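Local structure of beta-glucosidase (Chaetomella raphigera, 6JXG) at residues G159-S170 and A543-F551; Y208-T216 and Q236-L247. The protein probably hydrolyses terminal, non-reducing beta-D-glucosyl residues with release of beta-D-glucose, as a secreted family 3 glycoside hydrolase of cellulose breakdown. All blocks are in the same frame, centred on the assembly; numbering follows the deposited sequence.

Contact 1 of 2, residues G159-S170 and A543-F551; sequences GNEQETNRDTMS and AIVPGDDNF
Gln162 pairs its side-chain amide with the backbone of Val545, an example of a primary amide reading both the N-H and the C=O of one loop residue. Its CG is wedged between the backbone N and the carbonyl carbon (chi1 63°), and the chain then runs out extended to deliver both polar atoms. OE1 receives Val545 N at 3.0 Å in the carbonyl plane, on a lone pair; NE2 gives one N-H to Val545 O at 2.9 Å. The second N-H of NE2 goes back to Thr164 O, so three nearly straight bonds fix the rotation of the amide. Water 1 adds a fourth, bridging OE1 to Asp549 OD2, which also pairs with Lys116. With an alanine here, Val545 N would probably lose its acceptor and Val545 O its NE2 donor, leaving that oxygen to water 2. Ile544 CD1 lies 3.7 Å from Gln162 CB. Farther along, Asp549 N donates to Ser170 O at 2.8 Å, while Asp548 OD1 is met from above its carboxylate plane by Ser170 N, 3.0 Å away. Phe551 crosses Glu161 at about a right angle, with Glu161 CG at its ring edge, beside CZ. Directional bonds to backbone atoms, more than apolar burial, mark this meeting of the N- and C-terminal family regions.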
# COMPACT_ATOMS: atom_id res chain seq x y z
N GLY A 159 -10.14 4.54 -9.04
CA GLY A 159 -10.46 3.53 -10.05
C GLY A 159 -9.36 3.18 -11.01
O GLY A 159 -9.64 2.61 -12.07
N ASN A 160 -8.10 3.48 -10.67
CA ASN A 160 -6.93 3.09 -11.53
C ASN A 160 -6.46 1.72 -11.07
O ASN A 160 -5.43 1.55 -10.43
CB ASN A 160 -5.88 4.16 -11.41
CG ASN A 160 -4.62 3.87 -12.17
OD1 ASN A 160 -4.61 3.12 -13.18
ND2 ASN A 160 -3.55 4.48 -11.72
N GLU A 161 -7.29 0.73 -11.35
CA GLU A 161 -7.11 -0.64 -10.85
C GLU A 161 -6.31 -1.51 -11.83
O GLU A 161 -6.14 -2.68 -11.57
CB GLU A 161 -8.46 -1.24 -10.44
CG GLU A 161 -9.10 -0.50 -9.26
CD GLU A 161 -8.37 -0.79 -7.93
OE1 GLU A 161 -7.77 -1.92 -7.85
OE2 GLU A 161 -8.43 0.10 -6.98
N GLN A 162 -5.93 -0.96 -12.98
CA GLN A 162 -4.99 -1.65 -13.91
C GLN A 162 -4.14 -0.65 -14.66
O GLN A 162 -4.55 0.48 -14.91
CB GLN A 162 -5.72 -2.56 -14.90
CG GLN A 162 -6.69 -1.79 -15.83
CD GLN A 162 -7.40 -2.74 -16.79
OE1 GLN A 162 -8.08 -3.68 -16.34
NE2 GLN A 162 -7.17 -2.57 -18.08
N GLU A 163 -2.95 -1.10 -15.08
CA GLU A 163 -2.02 -0.27 -15.83
C GLU A 163 -2.32 -0.27 -17.34
O GLU A 163 -2.12 0.73 -18.04
CB GLU A 163 -0.59 -0.75 -15.62
CG GLU A 163 -0.14 -0.50 -14.19
CD GLU A 163 -0.27 0.96 -13.87
OE1 GLU A 163 0.59 1.77 -14.32
OE2 GLU A 163 -1.29 1.33 -13.20
N THR A 164 -2.85 -1.39 -17.82
CA THR A 164 -3.28 -1.51 -19.20
C THR A 164 -4.32 -0.45 -19.58
O THR A 164 -5.44 -0.33 -18.98
CB THR A 164 -3.80 -2.93 -19.48
OG1 THR A 164 -2.77 -3.90 -19.20
CG2 THR A 164 -4.21 -3.07 -21.00
N ASN A 165 -3.95 0.38 -20.55
CA ASN A 165 -4.77 1.50 -21.04
C ASN A 165 -5.19 2.46 -19.95
O ASN A 165 -6.23 3.04 -20.02
CB ASN A 165 -6.09 1.00 -21.73
CG ASN A 165 -5.83 0.03 -22.88
OD1 ASN A 165 -4.88 0.16 -23.58
ND2 ASN A 165 -6.65 -0.97 -23.01
N ARG A 166 -4.38 2.61 -18.93
CA ARG A 166 -4.74 3.41 -17.83
C ARG A 166 -5.05 4.85 -18.18
O ARG A 166 -5.76 5.47 -17.42
CB ARG A 166 -3.66 3.42 -16.74
CG ARG A 166 -2.35 4.10 -17.19
CD ARG A 166 -1.27 4.01 -16.12
NE ARG A 166 -0.07 4.64 -16.61
CZ ARG A 166 0.88 5.15 -15.82
NH1 ARG A 166 0.73 5.10 -14.53
NH2 ARG A 166 1.96 5.72 -16.35
N ASP A 167 -4.53 5.37 -19.28
CA ASP A 167 -4.77 6.77 -19.58
C ASP A 167 -5.81 6.95 -20.64
O ASP A 167 -6.00 8.07 -21.15
CB ASP A 167 -3.50 7.51 -19.95
CG ASP A 167 -2.85 6.98 -21.17
OD1 ASP A 167 -1.84 7.56 -21.46
OD2 ASP A 167 -3.26 5.98 -21.78
N THR A 168 -6.57 5.88 -20.94
CA THR A 168 -7.72 6.08 -21.80
C THR A 168 -9.00 5.37 -21.32
O THR A 168 -10.10 5.80 -21.63
CB THR A 168 -7.44 5.56 -23.24
OG1 THR A 168 -7.05 4.18 -23.19
CG2 THR A 168 -6.27 6.28 -23.92
N MET A 169 -8.85 4.25 -20.65
CA MET A 169 -10.01 3.50 -20.25
C MET A 169 -10.84 4.21 -19.19
O MET A 169 -10.35 5.07 -18.44
CB MET A 169 -9.53 2.21 -19.62
CG MET A 169 -8.76 2.57 -18.35
SD MET A 169 -9.65 2.16 -16.88
CE MET A 169 -8.75 0.61 -17.41
N SER A 170 -12.10 3.83 -19.07
CA SER A 170 -12.97 4.32 -18.00
C SER A 170 -13.29 3.16 -16.98
O SER A 170 -13.55 2.00 -17.35
CB SER A 170 -14.23 4.91 -18.58
OG SER A 170 -15.07 5.40 -17.54
N ALA A 543 -10.20 -9.69 -13.64
CA ALA A 543 -9.09 -9.81 -14.57
C ALA A 543 -8.83 -8.44 -15.25
O ALA A 543 -9.68 -7.52 -15.20
CB ALA A 543 -9.46 -10.88 -15.61
N ILE A 544 -7.67 -8.32 -15.86
CA ILE A 544 -7.32 -7.16 -16.69
C ILE A 544 -8.28 -7.09 -17.87
O ILE A 544 -8.43 -8.05 -18.62
CB ILE A 544 -5.89 -7.26 -17.20
CG1 ILE A 544 -4.88 -7.38 -16.00
CG2 ILE A 544 -5.56 -6.08 -18.11
CD1 ILE A 544 -4.82 -6.15 -15.08
N VAL A 545 -8.91 -5.96 -18.04
CA VAL A 545 -9.92 -5.76 -19.08
C VAL A 545 -9.30 -5.05 -20.31
O VAL A 545 -8.37 -4.23 -20.17
CB VAL A 545 -10.95 -4.93 -18.33
CG1 VAL A 545 -11.05 -3.47 -18.60
CG2 VAL A 545 -12.01 -5.68 -17.62
N PRO A 546 -9.84 -5.29 -21.52
CA PRO A 546 -9.27 -4.63 -22.71
C PRO A 546 -9.90 -3.31 -23.06
O PRO A 546 -9.50 -2.70 -24.06
CB PRO A 546 -9.58 -5.62 -23.88
CG PRO A 546 -10.79 -6.36 -23.40
CD PRO A 546 -10.79 -6.35 -21.87
N GLY A 547 -10.89 -2.85 -22.33
CA GLY A 547 -11.64 -1.63 -22.68
C GLY A 547 -12.05 -0.92 -21.37
O GLY A 547 -11.20 -0.72 -20.47
N ASP A 548 -13.31 -0.61 -21.22
CA ASP A 548 -13.78 -0.04 -19.96
C ASP A 548 -14.04 -1.15 -18.95
O ASP A 548 -14.30 -2.30 -19.32
CB ASP A 548 -15.13 0.71 -20.16
CG ASP A 548 -14.95 2.04 -20.87
OD1 ASP A 548 -13.81 2.52 -21.17
OD2 ASP A 548 -15.99 2.62 -21.13
N ASP A 549 -13.96 -0.78 -17.69
CA ASP A 549 -14.29 -1.70 -16.60
C ASP A 549 -15.56 -1.18 -15.91
O ASP A 549 -15.57 -0.11 -15.35
CB ASP A 549 -13.10 -1.84 -15.64
CG ASP A 549 -13.28 -2.96 -14.60
OD1 ASP A 549 -14.39 -3.52 -14.46
OD2 ASP A 549 -12.29 -3.29 -13.86
N ASN A 550 -16.64 -1.97 -15.97
CA ASN A 550 -17.90 -1.60 -15.32
C ASN A 550 -18.07 -2.22 -13.94
O ASN A 550 -19.12 -2.16 -13.30
CB ASN A 550 -19.09 -1.89 -16.23
CG ASN A 550 -19.06 -0.97 -17.45
OD1 ASN A 550 -19.38 0.20 -17.37
ND2 ASN A 550 -18.68 -1.52 -18.57
N PHE A 551 -16.99 -2.79 -13.46
CA PHE A 551 -16.93 -3.26 -12.10
C PHE A 551 -18.18 -4.13 -11.75
O PHE A 551 -18.83 -3.89 -10.76
CB PHE A 551 -16.75 -2.16 -11.10
CG PHE A 551 -15.35 -1.53 -11.10
CD1 PHE A 551 -14.84 -0.88 -12.24
CD2 PHE A 551 -14.55 -1.55 -9.99
CE1 PHE A 551 -13.58 -0.29 -12.23
CE2 PHE A 551 -13.31 -0.95 -10.00
CZ PHE A 551 -12.81 -0.38 -11.13
O HOH W 1 -9.75 -2.36 -14.51
O HOH W 2 -8.65 -1.29 -20.84

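Contact 2 of 2, residues Y208-T216 and Q236-L247; sequences YACENNFLT and QHTTIGSANAGL
Tyr208-Thr216 leaves strand 207-208 through a short 3-10 turn, 209-211, for helix 214-222, and lies along helix 239-245 closely enough that the CA atoms of Asn213 and Ala245 are 4.0 Å apart. Ala245 CB fits against the backbone of Glu211 and Asn212, and Ser242 CA makes a CH...O contact with Cys210 O. Capping marks both helix starts and one end: Asn212 OD1 caps Phe214 N, Thr238 is the N-cap of helix 239-245, and Gly246 closes that helix in a Schellman motif. Both segments lie in the N-terminal region of the family, in the TIM-barrel clan, where Leu215 and Leu247 also reach strand 228-231 and Cys210 is tied to Cys199 by a disulfide. Among the side chains, Glu211 bends at chi2 (-80°), which brings its carboxylate to the N-terminal end of helix 239-245. OE2 accepts from His237 N at 2.7 Å and Thr238 N at 2.8 Å, both from the same face of the carboxylate plane; OE1 takes the Thr238 hydroxyl, OG1, on its syn lone pair at a short 2.5 Å. The helix end would be expected to stabilise the negative charge. His237 lays its ring over Tyr208 in an offset stack, centroids 3.6 Å apart and planes only 7° from parallel. At the other end, Thr216 OG1 donates to Ala245 O at 2.9 Å, from above the carbonyl plane.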
# COMPACT_ATOMS: atom_id res chain seq x y z
N TYR A 208 -12.20 11.90 -17.50
CA TYR A 208 -10.86 11.84 -16.84
C TYR A 208 -10.97 12.33 -15.40
O TYR A 208 -11.58 13.39 -15.13
CB TYR A 208 -9.85 12.70 -17.62
CG TYR A 208 -9.32 12.01 -18.84
CD1 TYR A 208 -9.59 12.48 -20.12
CD2 TYR A 208 -8.63 10.82 -18.68
CE1 TYR A 208 -9.09 11.78 -21.23
CE2 TYR A 208 -8.15 10.11 -19.76
CZ TYR A 208 -8.40 10.57 -21.04
OH TYR A 208 -7.85 9.85 -22.09
N ALA A 209 -10.35 11.59 -14.49
CA ALA A 209 -10.41 11.89 -13.06
C ALA A 209 -10.02 13.33 -12.73
O ALA A 209 -10.69 14.00 -11.93
CB ALA A 209 -9.57 10.88 -12.30
N CYS A 210 -8.98 13.85 -13.38
CA CYS A 210 -8.51 15.24 -13.11
C CYS A 210 -9.39 16.32 -13.78
O CYS A 210 -9.17 17.55 -13.57
CB CYS A 210 -7.03 15.35 -13.49
SG CYS A 210 -5.98 14.30 -12.37
N GLU A 211 -10.41 15.88 -14.50
CA GLU A 211 -11.41 16.74 -15.18
C GLU A 211 -12.79 16.50 -14.69
O GLU A 211 -13.75 17.01 -15.22
CB GLU A 211 -11.39 16.39 -16.63
CG GLU A 211 -10.06 16.53 -17.33
CD GLU A 211 -9.66 17.96 -17.74
OE1 GLU A 211 -10.54 18.80 -18.16
OE2 GLU A 211 -8.46 18.29 -17.64
N ASN A 212 -12.92 15.70 -13.64
CA ASN A 212 -14.20 15.18 -13.16
C ASN A 212 -14.62 15.91 -11.94
O ASN A 212 -13.92 15.94 -10.91
CB ASN A 212 -14.03 13.66 -12.82
CG ASN A 212 -15.34 12.97 -12.63
OD1 ASN A 212 -16.23 13.44 -11.85
ND2 ASN A 212 -15.53 11.89 -13.37
N ASN A 213 -15.86 16.44 -11.97
CA ASN A 213 -16.35 17.23 -10.88
C ASN A 213 -16.43 16.47 -9.56
O ASN A 213 -16.66 17.08 -8.56
CB ASN A 213 -17.75 17.80 -11.16
CG ASN A 213 -17.74 18.91 -12.21
OD1 ASN A 213 -16.72 19.36 -12.72
ND2 ASN A 213 -18.91 19.33 -12.57
N PHE A 214 -16.28 15.14 -9.56
CA PHE A 214 -16.18 14.41 -8.28
C PHE A 214 -15.07 14.79 -7.33
O PHE A 214 -15.12 14.49 -6.13
CB PHE A 214 -16.33 12.92 -8.48
CG PHE A 214 -15.12 12.15 -8.91
CD1 PHE A 214 -15.17 10.76 -8.78
CD2 PHE A 214 -14.00 12.71 -9.50
CE1 PHE A 214 -14.13 9.94 -9.26
CE2 PHE A 214 -12.96 11.90 -9.96
CZ PHE A 214 -13.00 10.52 -9.82
N LEU A 215 -14.07 15.47 -7.85
CA LEU A 215 -13.06 16.08 -6.98
C LEU A 215 -13.70 17.07 -6.06
O LEU A 215 -13.33 17.15 -4.85
CB LEU A 215 -11.98 16.75 -7.80
CG LEU A 215 -11.19 15.95 -8.82
CD1 LEU A 215 -10.07 16.81 -9.48
CD2 LEU A 215 -10.62 14.70 -8.20
N THR A 216 -14.70 17.80 -6.57
CA THR A 216 -15.39 18.76 -5.73
C THR A 216 -16.52 18.10 -4.93
O THR A 216 -16.67 18.37 -3.74
CB THR A 216 -15.93 19.86 -6.63
OG1 THR A 216 -14.80 20.58 -7.10
CG2 THR A 216 -16.91 20.83 -5.92
N GLN A 236 -3.72 16.16 -16.52
CA GLN A 236 -4.64 17.29 -16.79
C GLN A 236 -4.86 17.30 -18.33
O GLN A 236 -3.91 17.11 -19.07
CB GLN A 236 -4.03 18.63 -16.37
CG GLN A 236 -4.81 19.87 -16.75
CD GLN A 236 -4.10 21.16 -16.33
OE1 GLN A 236 -4.69 22.05 -15.71
NE2 GLN A 236 -2.84 21.25 -16.68
N HIS A 237 -6.08 17.56 -18.77
CA HIS A 237 -6.44 17.53 -20.19
C HIS A 237 -6.87 18.85 -20.72
O HIS A 237 -6.68 19.10 -21.91
CB HIS A 237 -7.57 16.51 -20.48
CG HIS A 237 -7.12 15.13 -20.23
ND1 HIS A 237 -6.55 14.36 -21.21
CD2 HIS A 237 -6.92 14.47 -19.07
CE1 HIS A 237 -6.11 13.23 -20.68
NE2 HIS A 237 -6.31 13.29 -19.38
N THR A 238 -7.56 19.66 -19.92
CA THR A 238 -8.02 20.97 -20.38
C THR A 238 -7.74 22.06 -19.36
O THR A 238 -7.63 21.79 -18.17
CB THR A 238 -9.56 20.95 -20.64
OG1 THR A 238 -10.31 20.96 -19.42
CG2 THR A 238 -9.94 19.71 -21.44
N THR A 239 -7.69 23.30 -19.82
CA THR A 239 -7.58 24.43 -18.91
C THR A 239 -8.83 24.55 -17.99
O THR A 239 -8.77 24.59 -16.73
CB THR A 239 -7.40 25.74 -19.71
OG1 THR A 239 -6.21 25.67 -20.46
CG2 THR A 239 -7.37 26.97 -18.78
N ILE A 240 -9.98 24.70 -18.63
CA ILE A 240 -11.21 25.08 -17.95
C ILE A 240 -11.79 23.85 -17.20
O ILE A 240 -12.22 23.99 -16.08
CB ILE A 240 -12.30 25.58 -18.99
CG1 ILE A 240 -11.83 26.86 -19.64
CG2 ILE A 240 -13.66 25.74 -18.32
CD1 ILE A 240 -12.54 27.14 -20.98
N GLY A 241 -11.77 22.68 -17.85
CA GLY A 241 -12.33 21.46 -17.25
C GLY A 241 -11.74 21.14 -15.92
O GLY A 241 -12.48 20.93 -14.95
N SER A 242 -10.41 21.12 -15.88
CA SER A 242 -9.72 20.76 -14.67
C SER A 242 -9.96 21.77 -13.54
O SER A 242 -10.22 21.38 -12.41
CB SER A 242 -8.22 20.57 -14.94
OG SER A 242 -7.61 21.72 -15.51
N ALA A 243 -9.76 23.07 -13.81
CA ALA A 243 -10.02 24.08 -12.81
C ALA A 243 -11.41 23.93 -12.21
O ALA A 243 -11.59 23.96 -10.97
CB ALA A 243 -9.84 25.49 -13.41
N ASN A 244 -12.39 23.85 -13.08
CA ASN A 244 -13.82 23.86 -12.65
C ASN A 244 -14.23 22.58 -11.96
O ASN A 244 -15.12 22.60 -11.09
CB ASN A 244 -14.71 24.22 -13.79
CG ASN A 244 -14.60 25.69 -14.14
OD1 ASN A 244 -13.99 26.49 -13.41
ND2 ASN A 244 -15.15 26.03 -15.29
N ALA A 245 -13.49 21.52 -12.23
CA ALA A 245 -13.74 20.22 -11.58
C ALA A 245 -13.22 20.15 -10.19
O ALA A 245 -13.66 19.32 -9.41
CB ALA A 245 -13.05 19.13 -12.38
N GLY A 246 -12.25 20.99 -9.88
CA GLY A 246 -11.66 21.08 -8.57
C GLY A 246 -10.20 20.67 -8.43
O GLY A 246 -9.74 20.43 -7.33
N LEU A 247 -9.47 20.59 -9.53
CA LEU A 247 -8.05 20.37 -9.48
C LEU A 247 -7.43 21.63 -8.84
O LEU A 247 -7.93 22.73 -9.06
CB LEU A 247 -7.45 20.12 -10.83
CG LEU A 247 -5.97 19.82 -10.98
CD1 LEU A 247 -5.67 18.49 -10.30
CD2 LEU A 247 -5.53 19.76 -12.44
O HOH W 3 -15.20 20.65 -15.03

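How the contacts relate
Both contacts are partly buried, and neither is a fully enclosed core. Contact 1 joins loops from the N- and C-terminal family regions, 373 residues apart at their closest ends, whereas contact 2 is local, linking neighbouring parts of the N-terminal region, and is nested inside the chain loop that contact 1 closes. Their chemistry follows: between the irregular loops, backbone and amide bonds dominate; beside the helices, capping, a carboxylate at a helix end and a ring stack do the work. The centre of contact 2 is about 26 Å from the centre of the chain, that of contact 1 about 19 Å. The two meet directly where Asp167 O probably accepts a hydrogen bond from Tyr208 OH.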